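Local coordinates for probable threonyl-tRNA synthetase 1 (PDB 3A32) that catalyses the attachment of threonine to tRNA(Thr), first activating the amino acid with ATP, and works as a zinc-dependent class II homodimer without a cis-editing domain, at the interface of chains A and B. Residues are numbered along the deposited sequence; one frame, centred on the assembly and turned at random. Chains: chain A/B, Probable threonyl-tRNA synthetase 1.

Contact 1: the interface of chains A and B. Residues chain A 84, 117, 120-121, 124, 291, 296; chain B 26-27, 29, 33.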
ATOM      1  N   VAL A  84      26.416   3.828  10.683  1.00 21.04           N
ATOM      2  CA  VAL A  84      26.989   2.511  10.329  1.00 22.12           C
ATOM      3  C   VAL A  84      27.109   2.335   8.827  1.00 22.97           C
ATOM      4  O   VAL A  84      28.084   1.787   8.339  1.00 21.69           O
ATOM      5  CB  VAL A  84      26.199   1.308  10.954  1.00 22.75           C
ATOM      6  CG1 VAL A  84      26.760  -0.016  10.424  1.00 21.98           C
ATOM      7  CG2 VAL A  84      26.263   1.358  12.535  1.00 21.95           C
ATOM      8  N   LEU A 117      19.301  -4.781   7.959  1.00  9.15           N
ATOM      9  CA  LEU A 117      18.932  -5.228   9.289  1.00  8.45           C
ATOM     10  C   LEU A 117      17.958  -6.428   9.237  1.00  8.49           C
ATOM     11  O   LEU A 117      18.046  -7.361  10.063  1.00  9.25           O
ATOM     12  CB  LEU A 117      18.356  -4.068  10.135  1.00  8.73           C
ATOM     13  CG  LEU A 117      19.276  -2.929  10.660  1.00  8.44           C
ATOM     14  CD1 LEU A 117      18.458  -1.927  11.482  1.00  4.32           C
ATOM     15  CD2 LEU A 117      20.486  -3.426  11.531  1.00  3.78           C
ATOM     16  N   LEU A 120      19.900  -9.349   8.479  1.00  7.10           N
ATOM     17  CA  LEU A 120      20.634  -9.710   9.682  1.00  7.93           C
ATOM     18  C   LEU A 120      19.759 -10.379  10.704  1.00  8.26           C
ATOM     19  O   LEU A 120      20.201 -11.325  11.341  1.00  9.56           O
ATOM     20  CB  LEU A 120      21.390  -8.520  10.283  1.00  6.63           C
ATOM     21  CG  LEU A 120      22.593  -8.066   9.446  1.00  8.93           C
ATOM     22  CD1 LEU A 120      23.186  -6.772   9.976  1.00  5.03           C
ATOM     23  CD2 LEU A 120      23.699  -9.208   9.271  1.00  7.61           C
ATOM     24  N   ASN A 121      18.530  -9.907  10.875  1.00  8.38           N
ATOM     25  CA  ASN A 121      17.630 -10.545  11.854  1.00  8.88           C
ATOM     26  C   ASN A 121      17.296 -12.008  11.472  1.00  8.83           C
ATOM     27  O   ASN A 121      17.245 -12.855  12.339  1.00  8.38           O
ATOM     28  CB  ASN A 121      16.343  -9.723  12.074  1.00  8.56           C
ATOM     29  CG  ASN A 121      15.373 -10.413  13.007  1.00  9.01           C
ATOM     30  OD1 ASN A 121      15.665 -10.622  14.197  1.00  8.09           O
ATOM     31  ND2 ASN A 121      14.203 -10.776  12.477  1.00  7.50           N
ATOM     32  N   ALA A 124      20.222 -14.279  12.164  1.00 11.16           N
ATOM     33  CA  ALA A 124      20.333 -14.592  13.589  1.00 11.50           C
ATOM     34  C   ALA A 124      19.337 -15.705  14.018  1.00 12.44           C
ATOM     35  O   ALA A 124      19.698 -16.611  14.730  1.00 12.67           O
ATOM     36  CB  ALA A 124      20.159 -13.347  14.435  1.00 11.55           C
ATOM     37  N   PHE A 291      28.336  -3.297   7.400  1.00 15.83           N
ATOM     38  CA  PHE A 291      27.428  -4.178   8.148  1.00 14.94           C
ATOM     39  C   PHE A 291      27.967  -5.601   8.316  1.00 15.53           C
ATOM     40  O   PHE A 291      27.224  -6.486   8.713  1.00 16.13           O
ATOM     41  CB  PHE A 291      26.080  -4.261   7.433  1.00 14.27           C
ATOM     42  CG  PHE A 291      25.223  -3.038   7.623  1.00 12.69           C
ATOM     43  CD1 PHE A 291      24.426  -2.902   8.762  1.00  9.59           C
ATOM     44  CD2 PHE A 291      25.252  -2.007   6.685  1.00 10.79           C
ATOM     45  CE1 PHE A 291      23.634  -1.780   8.930  1.00  8.70           C
ATOM     46  CE2 PHE A 291      24.476  -0.877   6.854  1.00 10.62           C
ATOM     47  CZ  PHE A 291      23.674  -0.757   7.972  1.00  7.43           C
ATOM     48  N   VAL A 296      29.554 -12.344   7.973  1.00 15.29           N
ATOM     49  CA  VAL A 296      28.330 -13.082   8.238  1.00 15.64           C
ATOM     50  C   VAL A 296      28.044 -14.174   7.196  1.00 15.56           C
ATOM     51  O   VAL A 296      27.721 -15.308   7.542  1.00 17.09           O
ATOM     52  CB  VAL A 296      27.118 -12.091   8.441  1.00 16.12           C
ATOM     53  CG1 VAL A 296      25.808 -12.796   8.206  1.00 16.28           C
ATOM     54  CG2 VAL A 296      27.174 -11.494   9.830  1.00 15.63           C
TER
ATOM     55  N   VAL B  26      22.005  -7.830  17.137  1.00 21.89           N
ATOM     56  CA  VAL B  26      22.455  -7.893  15.734  1.00 22.32           C
ATOM     57  C   VAL B  26      23.679  -8.817  15.605  1.00 23.27           C
ATOM     58  O   VAL B  26      24.652  -8.617  16.298  1.00 23.33           O
ATOM     59  CB  VAL B  26      22.758  -6.485  15.165  1.00 21.87           C
ATOM     60  CG1 VAL B  26      23.190  -6.570  13.707  1.00 19.65           C
ATOM     61  CG2 VAL B  26      21.515  -5.597  15.284  1.00 19.55           C
ATOM     62  N   PRO B  27      23.620  -9.858  14.744  1.00 25.06           N
ATOM     63  CA  PRO B  27      24.822 -10.701  14.493  1.00 26.41           C
ATOM     64  C   PRO B  27      26.122  -9.897  14.306  1.00 28.44           C
ATOM     65  O   PRO B  27      26.116  -8.873  13.622  1.00 28.55           O
ATOM     66  CB  PRO B  27      24.481 -11.408  13.191  1.00 25.96           C
ATOM     67  CG  PRO B  27      23.005 -11.530  13.180  1.00 25.37           C
ATOM     68  CD  PRO B  27      22.449 -10.335  13.977  1.00 25.10           C
ATOM     69  N   PHE B  29      27.744  -7.387  15.309  1.00 33.38           N
ATOM     70  CA  PHE B  29      27.764  -6.184  16.160  1.00 33.18           C
ATOM     71  C   PHE B  29      27.490  -6.438  17.651  1.00 34.36           C
ATOM     72  O   PHE B  29      27.828  -5.600  18.504  1.00 33.98           O
ATOM     73  CB  PHE B  29      26.776  -5.156  15.660  1.00 32.04           C
ATOM     74  CG  PHE B  29      27.136  -4.589  14.355  1.00 30.47           C
ATOM     75  CD1 PHE B  29      27.977  -3.490  14.278  1.00 30.03           C
ATOM     76  CD2 PHE B  29      26.670  -5.165  13.186  1.00 29.41           C
ATOM     77  CE1 PHE B  29      28.334  -2.953  13.033  1.00 30.51           C
ATOM     78  CE2 PHE B  29      27.016  -4.630  11.952  1.00 30.24           C
ATOM     79  CZ  PHE B  29      27.847  -3.520  11.874  1.00 28.07           C
ATOM     80  N   PHE B  33      18.988  -4.489  18.152  1.00 20.59           N
ATOM     81  CA  PHE B  33      18.426  -3.841  16.980  1.00 17.67           C
ATOM     82  C   PHE B  33      18.033  -2.412  17.314  1.00 17.97           C
ATOM     83  O   PHE B  33      18.272  -1.529  16.499  1.00 17.10           O
ATOM     84  CB  PHE B  33      17.301  -4.653  16.306  1.00 15.64           C
ATOM     85  CG  PHE B  33      17.817  -5.800  15.459  1.00 12.99           C
ATOM     86  CD1 PHE B  33      18.097  -5.620  14.105  1.00  9.84           C
ATOM     87  CD2 PHE B  33      18.066  -7.062  16.035  1.00  8.58           C
ATOM     88  CE1 PHE B  33      18.617  -6.658  13.336  1.00  6.05           C
ATOM     89  CE2 PHE B  33      18.589  -8.084  15.289  1.00  4.32           C
ATOM     90  CZ  PHE B  33      18.844  -7.901  13.945  1.00  8.79           C
TER

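Contact 2: the interface of chains A and B. Residues chain A 74, 76-78, 81, 105, 114, 117; chain B 36-38, 41-43.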
ATOM      1  N   PRO A  74      10.521   1.246   8.587  1.00  6.34           N
ATOM      2  CA  PRO A  74      10.118   2.528   9.147  1.00  7.21           C
ATOM      3  C   PRO A  74      10.511   3.752   8.371  1.00  8.76           C
ATOM      4  O   PRO A  74      11.490   3.757   7.602  1.00 10.16           O
ATOM      5  CB  PRO A  74      10.794   2.549  10.506  1.00  6.54           C
ATOM      6  CG  PRO A  74      10.945   1.089  10.844  1.00  6.78           C
ATOM      7  CD  PRO A  74      11.325   0.475   9.536  1.00  4.74           C
ATOM      8  N   ILE A  76      11.287   6.677   9.968  1.00  9.34           N
ATOM      9  CA  ILE A  76      12.322   7.380  10.711  1.00  7.99           C
ATOM     10  C   ILE A  76      13.328   6.383  11.267  1.00  8.49           C
ATOM     11  O   ILE A  76      13.082   5.179  11.259  1.00  8.50           O
ATOM     12  CB  ILE A  76      11.760   8.300  11.782  1.00  8.26           C
ATOM     13  CG1 ILE A  76      11.008   7.504  12.893  1.00  7.03           C
ATOM     14  CG2 ILE A  76      10.904   9.397  11.114  1.00  7.15           C
ATOM     15  CD1 ILE A  76      10.699   8.346  14.262  1.00  7.15           C
ATOM     16  N   ALA A  77      14.488   6.869  11.666  1.00  7.31           N
ATOM     17  CA  ALA A  77      15.500   6.002  12.250  1.00  9.07           C
ATOM     18  C   ALA A  77      16.457   6.844  13.056  1.00  9.24           C
ATOM     19  O   ALA A  77      16.671   8.002  12.726  1.00  9.65           O
ATOM     20  CB  ALA A  77      16.288   5.238  11.167  1.00  8.06           C
ATOM     21  N   SER A  78      17.047   6.257  14.086  1.00  9.31           N
ATOM     22  CA  SER A  78      18.192   6.874  14.743  1.00  9.56           C
ATOM     23  C   SER A  78      19.221   7.070  13.678  1.00 10.82           C
ATOM     24  O   SER A  78      19.375   6.203  12.798  1.00 10.42           O
ATOM     25  CB  SER A  78      18.761   5.928  15.820  1.00  9.31           C
ATOM     26  OG  SER A  78      20.051   6.330  16.297  1.00 10.00           O
ATOM     27  N   LEU A  81      21.798   4.390  12.550  1.00 13.27           N
ATOM     28  CA  LEU A  81      21.586   3.491  11.442  1.00 13.89           C
ATOM     29  C   LEU A  81      22.402   3.953  10.225  1.00 13.99           C
ATOM     30  O   LEU A  81      22.995   3.122   9.521  1.00 13.57           O
ATOM     31  CB  LEU A  81      20.089   3.357  11.123  1.00 12.79           C
ATOM     32  CG  LEU A  81      19.734   2.428   9.973  1.00 12.46           C
ATOM     33  CD1 LEU A  81      20.223   1.003  10.222  1.00 13.05           C
ATOM     34  CD2 LEU A  81      18.224   2.475   9.750  1.00 11.03           C
ATOM     35  N   PHE A 105      17.741  11.752  15.143  1.00 12.63           N
ATOM     36  CA  PHE A 105      16.946  10.889  14.260  1.00 11.19           C
ATOM     37  C   PHE A 105      16.909  11.554  12.925  1.00 11.15           C
ATOM     38  O   PHE A 105      17.150  12.760  12.838  1.00 11.87           O
ATOM     39  CB  PHE A 105      15.515  10.763  14.772  1.00 10.93           C
ATOM     40  CG  PHE A 105      15.317   9.638  15.775  1.00  8.64           C
ATOM     41  CD1 PHE A 105      14.661   8.482  15.402  1.00  5.69           C
ATOM     42  CD2 PHE A 105      15.849   9.737  17.088  1.00  9.23           C
ATOM     43  CE1 PHE A 105      14.452   7.411  16.334  1.00  9.10           C
ATOM     44  CE2 PHE A 105      15.689   8.691  18.019  1.00  9.45           C
ATOM     45  CZ  PHE A 105      14.961   7.529  17.653  1.00 10.46           C
ATOM     46  N   TYR A 114      17.839  -0.478   6.496  1.00  6.38           N
ATOM     47  CA  TYR A 114      16.709  -1.234   7.076  1.00  7.36           C
ATOM     48  C   TYR A 114      16.613  -2.629   6.457  1.00  7.21           C
ATOM     49  O   TYR A 114      16.504  -3.602   7.179  1.00  8.65           O
ATOM     50  CB  TYR A 114      15.385  -0.453   7.019  1.00  6.41           C
ATOM     51  CG  TYR A 114      15.114   0.469   8.246  1.00  7.58           C
ATOM     52  CD1 TYR A 114      14.730   1.800   8.085  1.00  6.23           C
ATOM     53  CD2 TYR A 114      15.185  -0.016   9.543  1.00  4.84           C
ATOM     54  CE1 TYR A 114      14.462   2.631   9.168  1.00  4.95           C
ATOM     55  CE2 TYR A 114      14.886   0.808  10.642  1.00  4.28           C
ATOM     56  CZ  TYR A 114      14.539   2.114  10.450  1.00  6.06           C
ATOM     57  OH  TYR A 114      14.273   2.923  11.543  1.00  7.78           O
ATOM     58  N   LEU A 117      19.301  -4.781   7.959  1.00  9.15           N
ATOM     59  CA  LEU A 117      18.932  -5.228   9.289  1.00  8.45           C
ATOM     60  C   LEU A 117      17.958  -6.428   9.237  1.00  8.49           C
ATOM     61  O   LEU A 117      18.046  -7.361  10.063  1.00  9.25           O
ATOM     62  CB  LEU A 117      18.356  -4.068  10.135  1.00  8.73           C
ATOM     63  CG  LEU A 117      19.276  -2.929  10.660  1.00  8.44           C
ATOM     64  CD1 LEU A 117      18.458  -1.927  11.482  1.00  4.32           C
ATOM     65  CD2 LEU A 117      20.486  -3.426  11.531  1.00  3.78           C
TER
ATOM     66  N   PHE B  36      20.071   0.855  16.623  1.00 25.85           N
ATOM     67  CA  PHE B  36      20.232   1.315  15.252  1.00 24.82           C
ATOM     68  C   PHE B  36      18.956   2.008  14.862  1.00 24.19           C
ATOM     69  O   PHE B  36      18.976   3.006  14.136  1.00 25.82           O
ATOM     70  CB  PHE B  36      20.374   0.172  14.294  1.00 25.12           C
ATOM     71  CG  PHE B  36      21.639  -0.589  14.406  1.00 27.56           C
ATOM     72  CD1 PHE B  36      22.738  -0.250  13.623  1.00 31.16           C
ATOM     73  CD2 PHE B  36      21.713  -1.720  15.210  1.00 29.29           C
ATOM     74  CE1 PHE B  36      23.910  -1.016  13.668  1.00 31.38           C
ATOM     75  CE2 PHE B  36      22.885  -2.459  15.296  1.00 29.69           C
ATOM     76  CZ  PHE B  36      23.983  -2.115  14.515  1.00 30.48           C
ATOM     77  N   THR B  37      17.829   1.455  15.284  1.00 21.94           N
ATOM     78  CA  THR B  37      16.534   1.973  14.887  1.00 20.21           C
ATOM     79  C   THR B  37      15.984   3.116  15.783  1.00 19.34           C
ATOM     80  O   THR B  37      15.151   3.909  15.324  1.00 18.83           O
ATOM     81  CB  THR B  37      15.449   0.873  14.939  1.00 20.97           C
ATOM     82  OG1 THR B  37      15.002   0.692  16.301  1.00 19.38           O
ATOM     83  CG2 THR B  37      15.968  -0.466  14.315  1.00 22.09           C
ATOM     84  N   GLY B  38      16.396   3.171  17.057  1.00 17.31           N
ATOM     85  CA  GLY B  38      15.685   3.989  18.031  1.00 15.95           C
ATOM     86  C   GLY B  38      14.513   3.234  18.653  1.00 14.74           C
ATOM     87  O   GLY B  38      13.943   2.323  18.033  1.00 14.32           O
ATOM     88  N   VAL B  41      10.160   2.497  17.421  1.00  9.99           N
ATOM     89  CA  VAL B  41      10.035   2.490  15.960  1.00  9.88           C
ATOM     90  C   VAL B  41       9.910   1.035  15.468  1.00  9.42           C
ATOM     91  O   VAL B  41      10.924   0.374  15.185  1.00 10.82           O
ATOM     92  CB  VAL B  41      11.252   3.161  15.270  1.00 10.21           C
ATOM     93  CG1 VAL B  41      11.033   3.261  13.759  1.00  6.67           C
ATOM     94  CG2 VAL B  41      11.497   4.572  15.879  1.00 11.24           C
ATOM     95  N   PRO B  42       8.679   0.517  15.407  1.00  8.53           N
ATOM     96  CA  PRO B  42       8.494  -0.905  15.072  1.00  8.33           C
ATOM     97  C   PRO B  42       9.089  -1.256  13.712  1.00  7.20           C
ATOM     98  O   PRO B  42       8.810  -0.619  12.695  1.00  6.45           O
ATOM     99  CB  PRO B  42       6.956  -1.099  15.076  1.00  7.59           C
ATOM    100  CG  PRO B  42       6.449  -0.045  15.977  1.00 10.06           C
ATOM    101  CD  PRO B  42       7.397   1.177  15.748  1.00  9.35           C
ATOM    102  N   LEU B  43       9.904  -2.282  13.697  1.00  6.05           N
ATOM    103  CA  LEU B  43      10.484  -2.681  12.420  1.00  5.87           C
ATOM    104  C   LEU B  43       9.797  -3.955  11.995  1.00  5.27           C
ATOM    105  O   LEU B  43      10.002  -5.006  12.589  1.00  7.23           O
ATOM    106  CB  LEU B  43      12.029  -2.808  12.525  1.00  4.98           C
ATOM    107  CG  LEU B  43      12.869  -3.392  11.391  1.00  6.39           C
ATOM    108  CD1 LEU B  43      12.647  -2.667  10.048  1.00  3.09           C
ATOM    109  CD2 LEU B  43      14.405  -3.408  11.831  1.00  3.12           C
TER

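Contact 1: the interface of chains A and B
Two phenylalanines and a Val-Pro pair from the N-terminal part of chain B press on one side of helix 112-126 of chain A and on its neighbours. B:Phe33 lies across the helix. Its CG is anti to the carbonyl carbon (chi1 -78°), and the far rim of the ring meets the backbone, with CE1 3.4 Å from the carbonyl O of A:Leu117 and CZ 3.6 Å from CA of A:Asn121. The ring and the A:Asn121 amide stand almost perpendicular, with planes 87° apart. The side chains of A:Leu117 and B:Phe33 run past each other in opposite directions. Within chain B, CG2 of B:Val26 sits 3.5 Å above the plane of the B:Phe33 ring, over its centre, which probably helps fix the ring's tilt. The other branch, CG1, is anti to the backbone N and crosses A:Leu120 obliquely, 3.7 Å from its CD1. B:Pro27 rests on the next turn, its CG 3.6 Å from CB of A:Ala124. B:Phe29 works by its edge: A:Phe291 CA lies in the plane of the ring, 3.8 Å from CZ. That same tip points at the tip of A:Val84, whose CG1 also caps one face of the A:Phe291 ring, toward its rim. No polar pair bonds across this patch. It is an apolar part of the homodimer interface and helps hold the two catalytic subunits together.

Contact 2: the interface of chains A and B
Apolar packing carries most of this part of the dimer interface, where residues 36-43 of chain B run over strand 76-78 and helix 112-126 of chain A. A:Pro74 is gripped by two side chains. CG1 of B:Val41, anti to its backbone N (chi1 -175°), crosses obliquely to 3.3 Å from CB of the proline. CD1 of B:Leu43 comes at about a right angle, 3.4 Å from A:Pro74 CD. Both contacts are tight. The same B:Leu43 methyl touches the A:Tyr114 ring at CD2, 3.7 Å away. That ring is sandwiched within its own chain, with A:Pro74 CD over the centre of one face and A:Leu81 CD2 over the centre of the other. CG2 of B:Thr37 approaches the ring at CE2 and also meets CD1 of A:Leu117. The tip of A:Phe105, CZ, lies 3.6 Å from CA of B:Gly38, while A:Ser78 CA covers a face of its ring. B:Phe36 is poorly ordered, so its ring position carries little weight.

Hydrogen bonding across the chains is slight. The backbone N of A:Ser78 gives a weak bond to the carbonyl O of B:Thr37, 3.3 Å long. Firmer bonds lie within each chain and probably help set the shapes that meet. In B:Thr37, OG1 takes the crowded position between backbone N and carbonyl carbon (chi1 80°) and donates to the B:Gly38 O, which leaves CG2 facing chain A. On the other side, the phenol OH of A:Tyr114 donates to the A:Ile76 carbonyl O at 2.6 Å, on a lone pair in the carbonyl plane, with a C=O...O angle of 140°.

Contact 1 and contact 2 are neighbouring parts of one interface, with the centres of their C-alpha atoms about 13 Å apart. A:Leu117 belongs to both, and helix 112-126 of chain A runs through both patches. Helix 80-84 also contributes to each. On the chain B side, residues 26-33 serve contact 1 and residues 36-43 serve contact 2, so one N-terminal stretch lies along its partner. Two-fold symmetry repeats both contacts with the chains exchanged. The shared helix begins at the zinc ligand A:Cys112, so this dimer surface probably helps support the catalytic core.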